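Local coordinates for protein AceL NrdHF-1-1 Intein (Metagenome, PDB 6ZGQ) that is a splice-inactive variant of a naturally split class 3 intein, a protein-splicing element that in active form excises itself and joins its flanking sequences, at residues Q51-F61 and I120-F131; A133-F141 and N149-M157. All coordinates share one frame; numbering follows the deposited sequence.

Contact 1 of 2, residues Q51-F61 and I120-F131; sequences QKVIRDEIYHF and ITHTKLDEPTEF
Two antiparallel strand ladders on either side of a shared corner form this contact, 51-55 pairing with 128-131 and 57-61 with 120-125. On the face of the second ladder that carries Glu57, Tyr59 and His122, His122 lies on the Tyr59 ring in an offset stack, centroids 4.0 Å apart and planes 16° from parallel. With CG anti to the backbone N (chi1 -174°), the imidazole reaches back across the non-hydrogen-bonded pair, and its NE2 donates to Glu57 OE1 at 2.9 Å. That oxygen is met on its anti side, and carboxylate and ring are nearly coplanar, which should hold the imidazole flat against the tyrosine. At the corner Leu125 N bonds to Asp56 O (2.8 Å) from above the carbonyl plane, while Lys124 NZ forms a salt bridge with Asp56 OD2, its hydrogen bond weak at 3.3 Å. Inside the bend the edge of the Phe131 ring meets Arg55 O, 3.6 Å from CE1, and its CE2 touches Ile58 CD1 at 3.9 Å. A water bridges His60 O and Thr121 OG1. A pair of strands that turn a corner together, passing from one antiparallel sheet into another, is characteristic of the all-beta HINT fold of inteins.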
loop_
_atom_site.group_PDB
_atom_site.type_symbol
_atom_site.label_atom_id
_atom_site.label_comp_id
_atom_site.label_asym_id
_atom_site.label_seq_id
_atom_site.Cartn_x
_atom_site.Cartn_y
_atom_site.Cartn_z
ATOM N N GLN A 51 0.370 11.656 -7.776
ATOM C CA GLN A 51 1.750 12.163 -7.851
ATOM C C GLN A 51 2.563 11.219 -8.745
ATOM O O GLN A 51 2.355 9.995 -8.694
ATOM C CB GLN A 51 2.384 12.294 -6.448
ATOM C CG GLN A 51 3.439 11.234 -6.121
ATOM C CD GLN A 51 4.284 11.534 -4.891
ATOM O OE1 GLN A 51 5.409 11.040 -4.781
ATOM N NE2 GLN A 51 3.762 12.333 -3.967
ATOM N N LYS A 52 3.450 11.799 -9.558
ATOM C CA LYS A 52 4.408 11.072 -10.395
ATOM C C LYS A 52 5.810 11.564 -10.010
ATOM O O LYS A 52 6.065 12.776 -10.048
ATOM C CB LYS A 52 4.118 11.342 -11.880
ATOM C CG LYS A 52 4.861 10.448 -12.868
ATOM C CD LYS A 52 4.921 11.049 -14.262
ATOM C CE LYS A 52 3.543 11.354 -14.827
ATOM N NZ LYS A 52 3.649 12.226 -16.026
ATOM N N VAL A 53 6.678 10.638 -9.595
ATOM C CA VAL A 53 8.072 10.939 -9.222
ATOM C C VAL A 53 8.962 9.844 -9.824
ATOM O O VAL A 53 8.475 8.728 -10.022
ATOM C CB VAL A 53 8.229 11.030 -7.679
ATOM C CG1 VAL A 53 8.372 9.651 -7.045
ATOM C CG2 VAL A 53 9.392 11.936 -7.285
ATOM N N ILE A 54 10.224 10.173 -10.118
ATOM C CA ILE A 54 11.214 9.231 -10.671
ATOM C C ILE A 54 12.345 9.072 -9.648
ATOM O O ILE A 54 13.018 10.065 -9.348
ATOM C CB ILE A 54 11.743 9.757 -12.031
ATOM C CG1 ILE A 54 10.633 9.670 -13.091
ATOM C CG2 ILE A 54 12.984 8.990 -12.485
ATOM C CD1 ILE A 54 10.543 10.886 -13.981
ATOM N N ARG A 55 12.512 7.860 -9.092
ATOM C CA ARG A 55 13.557 7.548 -8.084
ATOM C C ARG A 55 14.293 6.265 -8.471
ATOM O O ARG A 55 13.867 5.591 -9.415
ATOM C CB ARG A 55 12.957 7.368 -6.678
ATOM C CG ARG A 55 11.844 8.336 -6.302
ATOM C CD ARG A 55 12.172 9.795 -6.569
ATOM N NE ARG A 55 12.864 10.473 -5.485
ATOM C CZ ARG A 55 13.130 11.778 -5.477
ATOM N NH1 ARG A 55 12.761 12.549 -6.498
ATOM N NH2 ARG A 55 13.768 12.321 -4.445
ATOM N N ASP A 56 15.359 5.937 -7.731
ATOM C CA ASP A 56 16.196 4.752 -7.989
ATOM C C ASP A 56 16.481 3.946 -6.712
ATOM O O ASP A 56 17.481 3.230 -6.648
ATOM C CB ASP A 56 17.508 5.159 -8.696
ATOM C CG ASP A 56 18.446 5.947 -7.799
ATOM O OD1 ASP A 56 18.032 6.315 -6.680
ATOM O OD2 ASP A 56 19.594 6.188 -8.219
ATOM N N GLU A 57 15.616 4.044 -5.704
ATOM C CA GLU A 57 15.703 3.129 -4.554
ATOM C C GLU A 57 14.302 2.741 -4.079
ATOM O O GLU A 57 13.360 3.552 -4.162
ATOM C CB GLU A 57 16.586 3.685 -3.427
ATOM C CG GLU A 57 16.054 4.927 -2.757
ATOM C CD GLU A 57 17.026 5.476 -1.735
ATOM O OE1 GLU A 57 17.569 4.680 -0.937
ATOM O OE2 GLU A 57 17.249 6.703 -1.736
ATOM N N ILE A 58 14.185 1.492 -3.620
ATOM C CA ILE A 58 12.902 0.828 -3.356
ATOM C C ILE A 58 13.047 -0.045 -2.107
ATOM O O ILE A 58 14.148 -0.575 -1.870
ATOM C CB ILE A 58 12.480 -0.014 -4.592
ATOM C CG1 ILE A 58 10.974 -0.271 -4.621
ATOM C CG2 ILE A 58 13.271 -1.316 -4.680
ATOM C CD1 ILE A 58 10.482 -0.665 -5.989
ATOM N N TYR A 59 11.960 -0.128 -1.326
ATOM C CA TYR A 59 11.766 -1.087 -0.217
ATOM C C TYR A 59 10.709 -2.101 -0.656
ATOM O O TYR A 59 9.550 -1.712 -0.897
ATOM C CB TYR A 59 11.302 -0.382 1.063
ATOM C CG TYR A 59 12.449 0.240 1.802
ATOM C CD1 TYR A 59 12.954 1.473 1.417
ATOM C CD2 TYR A 59 13.064 -0.427 2.855
ATOM C CE1 TYR A 59 14.021 2.047 2.081
ATOM C CE2 TYR A 59 14.139 0.137 3.521
ATOM C CZ TYR A 59 14.617 1.370 3.124
ATOM O OH TYR A 59 15.677 1.926 3.789
ATOM N N HIS A 60 11.142 -3.362 -0.793
ATOM C CA HIS A 60 10.310 -4.493 -1.221
ATOM C C HIS A 60 10.005 -5.354 0.003
ATOM O O HIS A 60 10.911 -6.017 0.529
ATOM C CB HIS A 60 11.010 -5.312 -2.323
ATOM C CG HIS A 60 10.199 -6.467 -2.821
ATOM N ND1 HIS A 60 10.769 -7.584 -3.389
ATOM C CD2 HIS A 60 8.863 -6.685 -2.819
ATOM C CE1 HIS A 60 9.818 -8.438 -3.725
ATOM N NE2 HIS A 60 8.651 -7.914 -3.395
ATOM N N PHE A 61 8.752 -5.266 0.469
ATOM C CA PHE A 61 8.190 -6.099 1.545
ATOM C C PHE A 61 7.563 -7.341 0.891
ATOM O O PHE A 61 6.754 -7.172 -0.016
ATOM C CB PHE A 61 7.115 -5.311 2.316
ATOM C CG PHE A 61 7.639 -4.123 3.084
ATOM C CD1 PHE A 61 7.899 -2.918 2.445
ATOM C CD2 PHE A 61 7.847 -4.203 4.450
ATOM C CE1 PHE A 61 8.367 -1.825 3.154
ATOM C CE2 PHE A 61 8.325 -3.118 5.162
ATOM C CZ PHE A 61 8.586 -1.925 4.512
ATOM N N ILE A 120 12.143 -7.878 4.178
ATOM C CA ILE A 120 12.309 -6.490 3.701
ATOM C C ILE A 120 13.648 -6.373 2.961
ATOM O O ILE A 120 14.694 -6.672 3.553
ATOM C CB ILE A 120 12.266 -5.462 4.861
ATOM C CG1 ILE A 120 11.050 -5.704 5.768
ATOM C CG2 ILE A 120 12.259 -4.036 4.310
ATOM C CD1 ILE A 120 11.056 -4.884 7.041
ATOM N N THR A 121 13.587 -5.945 1.694
ATOM C CA THR A 121 14.764 -5.691 0.834
ATOM C C THR A 121 14.790 -4.201 0.491
ATOM O O THR A 121 13.774 -3.675 0.018
ATOM C CB THR A 121 14.680 -6.529 -0.461
ATOM O OG1 THR A 121 14.450 -7.891 -0.088
ATOM C CG2 THR A 121 15.969 -6.440 -1.289
ATOM N N HIS A 122 15.925 -3.538 0.771
ATOM C CA HIS A 122 16.213 -2.158 0.336
ATOM C C HIS A 122 17.202 -2.265 -0.829
ATOM O O HIS A 122 18.306 -2.758 -0.624
ATOM C CB HIS A 122 16.810 -1.338 1.492
ATOM C CG HIS A 122 17.011 0.111 1.177
ATOM N ND1 HIS A 122 17.822 0.925 1.935
ATOM C CD2 HIS A 122 16.517 0.889 0.185
ATOM C CE1 HIS A 122 17.810 2.146 1.432
ATOM N NE2 HIS A 122 17.025 2.152 0.370
ATOM N N THR A 123 16.769 -1.849 -2.024
ATOM C CA THR A 123 17.516 -1.997 -3.280
ATOM C C THR A 123 17.797 -0.626 -3.886
ATOM O O THR A 123 16.912 0.237 -3.875
ATOM C CB THR A 123 16.713 -2.880 -4.272
ATOM O OG1 THR A 123 16.490 -4.152 -3.659
ATOM C CG2 THR A 123 17.435 -3.088 -5.612
ATOM N N LYS A 124 19.038 -0.434 -4.362
ATOM C CA LYS A 124 19.394 0.594 -5.352
ATOM C C LYS A 124 19.074 0.002 -6.728
ATOM O O LYS A 124 19.635 -1.040 -7.075
ATOM C CB LYS A 124 20.897 0.935 -5.268
ATOM C CG LYS A 124 21.352 2.162 -6.065
ATOM C CD LYS A 124 20.608 3.433 -5.664
ATOM C CE LYS A 124 21.546 4.607 -5.442
ATOM N NZ LYS A 124 22.267 4.991 -6.688
ATOM N N LEU A 125 18.148 0.631 -7.461
ATOM C CA LEU A 125 17.760 0.222 -8.819
ATOM C C LEU A 125 18.885 0.600 -9.787
ATOM O O LEU A 125 19.563 1.612 -9.562
ATOM C CB LEU A 125 16.435 0.893 -9.215
ATOM C CG LEU A 125 15.215 0.427 -8.406
ATOM C CD1 LEU A 125 13.989 1.280 -8.701
ATOM C CD2 LEU A 125 14.923 -1.040 -8.669
ATOM N N ASP A 126 19.091 -0.235 -10.814
ATOM C CA ASP A 126 20.144 -0.034 -11.821
ATOM C C ASP A 126 19.902 1.278 -12.585
ATOM O O ASP A 126 20.868 1.970 -12.919
ATOM C CB ASP A 126 20.238 -1.237 -12.782
ATOM C CG ASP A 126 20.858 -2.474 -12.134
ATOM O OD1 ASP A 126 21.511 -2.351 -11.075
ATOM O OD2 ASP A 126 20.692 -3.573 -12.697
ATOM N N GLU A 127 18.629 1.611 -12.833
ATOM C CA GLU A 127 18.232 2.858 -13.517
ATOM C C GLU A 127 16.987 3.461 -12.850
ATOM O O GLU A 127 16.178 2.735 -12.265
ATOM C CB GLU A 127 17.969 2.597 -15.014
ATOM C CG GLU A 127 19.215 2.226 -15.825
ATOM C CD GLU A 127 20.258 3.341 -15.954
ATOM O OE1 GLU A 127 21.470 3.020 -15.953
ATOM O OE2 GLU A 127 19.885 4.533 -16.065
ATOM N N PRO A 128 16.824 4.800 -12.918
ATOM C CA PRO A 128 15.612 5.432 -12.379
ATOM C C PRO A 128 14.335 4.870 -13.020
ATOM O O PRO A 128 14.371 4.459 -14.180
ATOM C CB PRO A 128 15.785 6.925 -12.722
ATOM C CG PRO A 128 16.957 7.008 -13.647
ATOM C CD PRO A 128 17.792 5.788 -13.417
ATOM N N THR A 129 13.244 4.824 -12.253
ATOM C CA THR A 129 11.914 4.444 -12.757
ATOM C C THR A 129 10.835 5.257 -12.033
ATOM O O THR A 129 11.127 5.845 -10.982
ATOM C CB THR A 129 11.652 2.928 -12.633
ATOM O OG1 THR A 129 10.511 2.599 -13.420
ATOM C CG2 THR A 129 11.422 2.478 -11.178
ATOM N N GLU A 130 9.626 5.299 -12.601
ATOM C CA GLU A 130 8.532 6.123 -12.063
ATOM C C GLU A 130 7.912 5.417 -10.862
ATOM O O GLU A 130 7.781 4.186 -10.883
ATOM C CB GLU A 130 7.461 6.488 -13.116
ATOM C CG GLU A 130 7.421 5.638 -14.371
ATOM C CD GLU A 130 6.441 6.180 -15.387
ATOM O OE1 GLU A 130 5.227 6.182 -15.098
ATOM O OE2 GLU A 130 6.885 6.607 -16.474
ATOM N N PHE A 131 7.631 6.199 -9.812
ATOM C CA PHE A 131 6.781 5.813 -8.668
ATOM C C PHE A 131 5.567 6.761 -8.651
ATOM O O PHE A 131 5.696 7.945 -9.009
ATOM C CB PHE A 131 7.515 5.926 -7.317
ATOM C CG PHE A 131 8.708 5.017 -7.152
ATOM C CD1 PHE A 131 9.872 5.235 -7.866
ATOM C CD2 PHE A 131 8.686 3.974 -6.233
ATOM C CE1 PHE A 131 10.972 4.412 -7.706
ATOM C CE2 PHE A 131 9.794 3.155 -6.065
ATOM C CZ PHE A 131 10.938 3.376 -6.802
HETATM O O HOH W 1 11.848 -8.544 0.230
#

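Contact 2 of 2, residues A133-F141 and N149-M157; sequences ALSVPGKSF and NRSVTGASM
Phe141 and Thr153 stand side by side on a hydrogen-bonded antiparallel pair, and Thr153 CG2 sits over one face of the phenylalanine ring, 4.2 Å from its centroid, in a CH-pi contact. Leu134 CD1 packs against the opposite face, so the ring is clasped between them. Phe141 CG lies between its own backbone N and carbonyl carbon (chi1 58°), which directs the ring toward Ala155, Phe141 CE2 coming 3.8 Å from Ala155 CA. Ala155 points its CB into the other segment, 3.2 Å from Leu134 O, and its N bonds to Lys139 O at 3.1 Å from well above the carbonyl plane. Leu134 O receives Ser156 N at 2.9 Å. Farther out, the bent Met157 chain crosses Lys139 obliquely, bringing Met157 SD to 3.6 Å from Lys139 CD, and a water donates to both Val136 O and Ser156 O. Ala133 and Ala155 are probably the two engineered positions of the inactive variant, which would place this contact at the splicing centre. Thr153 OG1 bonds to His74 and Gln68, and Arg75 reaches both Lys139 O and Ala155 O; strand 32-35 packs on Phe141 and Val152, and strand 49-55 flanks Ala133 and Leu134.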
loop_
_atom_site.group_PDB
_atom_site.type_symbol
_atom_site.label_atom_id
_atom_site.label_comp_id
_atom_site.label_asym_id
_atom_site.label_seq_id
_atom_site.Cartn_x
_atom_site.Cartn_y
_atom_site.Cartn_z
ATOM N N ALA A 133 1.766 7.908 -6.421
ATOM C CA ALA A 133 1.099 8.020 -5.109
ATOM C C ALA A 133 -0.301 8.615 -5.263
ATOM O O ALA A 133 -0.525 9.385 -6.193
ATOM C CB ALA A 133 1.922 8.887 -4.164
ATOM N N LEU A 134 -1.217 8.243 -4.357
ATOM C CA LEU A 134 -2.574 8.807 -4.252
ATOM C C LEU A 134 -2.805 9.357 -2.841
ATOM O O LEU A 134 -2.236 8.825 -1.886
ATOM C CB LEU A 134 -3.624 7.718 -4.509
ATOM C CG LEU A 134 -3.425 6.831 -5.733
ATOM C CD1 LEU A 134 -4.507 5.759 -5.778
ATOM C CD2 LEU A 134 -3.437 7.668 -6.998
ATOM N N SER A 135 -3.620 10.409 -2.736
ATOM C CA SER A 135 -4.209 10.861 -1.470
ATOM C C SER A 135 -5.693 10.483 -1.480
ATOM O O SER A 135 -6.382 10.752 -2.471
ATOM C CB SER A 135 -4.022 12.368 -1.298
ATOM O OG SER A 135 -2.642 12.700 -1.405
ATOM N N VAL A 136 -6.142 9.813 -0.413
ATOM C CA VAL A 136 -7.568 9.517 -0.157
ATOM C C VAL A 136 -7.913 9.928 1.284
ATOM O O VAL A 136 -7.059 9.858 2.162
ATOM C CB VAL A 136 -7.909 8.021 -0.402
ATOM C CG1 VAL A 136 -7.973 7.716 -1.889
ATOM C CG2 VAL A 136 -6.921 7.091 0.292
ATOM N N PRO A 137 -9.158 10.380 1.538
ATOM C CA PRO A 137 -9.576 10.805 2.884
ATOM C C PRO A 137 -9.231 9.842 4.038
ATOM O O PRO A 137 -8.855 10.297 5.117
ATOM C CB PRO A 137 -11.094 10.919 2.743
ATOM C CG PRO A 137 -11.299 11.303 1.315
ATOM C CD PRO A 137 -10.241 10.551 0.549
ATOM N N GLY A 138 -9.365 8.537 3.804
ATOM C CA GLY A 138 -9.107 7.503 4.818
ATOM C C GLY A 138 -7.623 7.306 5.106
ATOM O O GLY A 138 -7.285 6.614 6.072
ATOM N N LYS A 139 -6.766 7.884 4.251
ATOM C CA LYS A 139 -5.292 7.934 4.403
ATOM C C LYS A 139 -4.615 6.601 4.069
ATOM O O LYS A 139 -3.407 6.466 4.292
ATOM C CB LYS A 139 -4.873 8.390 5.812
ATOM C CG LYS A 139 -5.395 9.758 6.248
ATOM C CD LYS A 139 -4.837 10.192 7.604
ATOM C CE LYS A 139 -5.308 9.335 8.776
ATOM N NZ LYS A 139 -6.748 9.515 9.115
ATOM N N SER A 140 -5.381 5.636 3.543
ATOM C CA SER A 140 -4.846 4.341 3.073
ATOM C C SER A 140 -5.816 3.723 2.062
ATOM O O SER A 140 -7.015 4.030 2.111
ATOM C CB SER A 140 -4.593 3.394 4.245
ATOM O OG SER A 140 -5.788 2.757 4.668
ATOM N N PHE A 141 -5.295 2.884 1.157
ATOM C CA PHE A 141 -6.094 2.243 0.089
ATOM C C PHE A 141 -5.547 0.843 -0.223
ATOM O O PHE A 141 -4.475 0.480 0.268
ATOM C CB PHE A 141 -6.172 3.139 -1.163
ATOM C CG PHE A 141 -4.832 3.506 -1.750
ATOM C CD1 PHE A 141 -4.196 2.658 -2.639
ATOM C CD2 PHE A 141 -4.209 4.697 -1.407
ATOM C CE1 PHE A 141 -2.963 2.988 -3.177
ATOM C CE2 PHE A 141 -2.979 5.030 -1.941
ATOM C CZ PHE A 141 -2.352 4.171 -2.820
ATOM N N ASN A 149 -3.040 -10.890 -4.808
ATOM C CA ASN A 149 -3.237 -10.647 -3.365
ATOM C C ASN A 149 -3.446 -9.155 -3.123
ATOM O O ASN A 149 -2.684 -8.343 -3.667
ATOM C CB ASN A 149 -2.038 -11.125 -2.531
ATOM C CG ASN A 149 -1.691 -12.579 -2.765
ATOM O OD1 ASN A 149 -0.563 -12.901 -3.141
ATOM N ND2 ASN A 149 -2.653 -13.465 -2.547
ATOM N N ARG A 150 -4.457 -8.811 -2.319
ATOM C CA ARG A 150 -4.788 -7.421 -1.975
ATOM C C ARG A 150 -4.326 -7.138 -0.537
ATOM O O ARG A 150 -4.389 -8.032 0.314
ATOM C CB ARG A 150 -6.293 -7.166 -2.178
ATOM C CG ARG A 150 -6.723 -7.405 -3.618
ATOM C CD ARG A 150 -8.119 -6.929 -3.981
ATOM N NE ARG A 150 -8.310 -7.181 -5.407
ATOM C CZ ARG A 150 -8.574 -8.370 -5.945
ATOM N NH1 ARG A 150 -8.725 -9.455 -5.187
ATOM N NH2 ARG A 150 -8.698 -8.475 -7.263
ATOM N N SER A 151 -3.809 -5.925 -0.308
ATOM C CA SER A 151 -3.311 -5.465 1.001
ATOM C C SER A 151 -3.504 -3.957 1.129
ATOM O O SER A 151 -3.698 -3.282 0.109
ATOM C CB SER A 151 -1.835 -5.827 1.181
ATOM O OG SER A 151 -1.015 -5.237 0.179
ATOM N N VAL A 152 -3.472 -3.452 2.367
ATOM C CA VAL A 152 -3.657 -2.020 2.668
ATOM C C VAL A 152 -2.266 -1.376 2.656
ATOM O O VAL A 152 -1.329 -1.953 3.215
ATOM C CB VAL A 152 -4.375 -1.814 4.033
ATOM C CG1 VAL A 152 -4.429 -0.348 4.457
ATOM C CG2 VAL A 152 -5.788 -2.390 3.986
ATOM N N THR A 153 -2.137 -0.233 1.977
ATOM C CA THR A 153 -0.887 0.545 1.932
ATOM C C THR A 153 -1.216 2.021 2.185
ATOM O O THR A 153 -2.368 2.422 1.982
ATOM C CB THR A 153 -0.153 0.350 0.591
ATOM O OG1 THR A 153 1.215 0.717 0.767
ATOM C CG2 THR A 153 -0.777 1.178 -0.535
ATOM N N GLY A 154 -0.235 2.803 2.644
ATOM C CA GLY A 154 -0.443 4.226 2.948
ATOM C C GLY A 154 -0.681 5.079 1.712
ATOM O O GLY A 154 -0.062 4.830 0.667
ATOM N N ALA A 155 -1.583 6.058 1.842
ATOM C CA ALA A 155 -1.741 7.194 0.915
ATOM C C ALA A 155 -0.720 8.277 1.274
ATOM O O ALA A 155 -0.165 8.238 2.379
ATOM C CB ALA A 155 -3.154 7.754 1.009
ATOM N N SER A 156 -0.441 9.190 0.334
ATOM C CA SER A 156 0.388 10.383 0.585
ATOM C C SER A 156 -0.475 11.417 1.310
ATOM O O SER A 156 -1.658 11.568 0.975
ATOM C CB SER A 156 0.959 10.953 -0.721
ATOM O OG SER A 156 0.042 10.809 -1.798
ATOM N N MET A 157 0.109 12.090 2.308
ATOM C CA MET A 157 -0.614 13.037 3.176
ATOM C C MET A 157 -0.573 14.446 2.602
ATOM O O MET A 157 -1.523 14.872 1.945
ATOM C CB MET A 157 -0.038 13.024 4.597
ATOM C CG MET A 157 -0.514 11.849 5.440
ATOM S SD MET A 157 -2.311 11.787 5.624
ATOM C CE MET A 157 -2.610 13.175 6.719
HETATM O O HOH W 2 -4.213 10.622 2.098
#

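After the strands between 8 and 45, the chain lays down 49-55 and 57-63, then travels through 66-70 and the strands between 75 and 114 before 119-125 returns to close a loop of 58 residues at contact 1. Contact 2 follows in series, closing a short hairpin between 140-144 and 150-154; neither loop encloses or crosses the other. Strand 128-135 serves both: it leaves the corner of contact 1 and runs directly into the 133-141 segment. The two sites, with centres about 18 Å apart, also touch where Gln51 N probably bonds to Ala133 O. Contact 1 thus ties the peripheral bent strands together, while contact 2 joins their continuation to the central hairpin that leads to the last ordered residues.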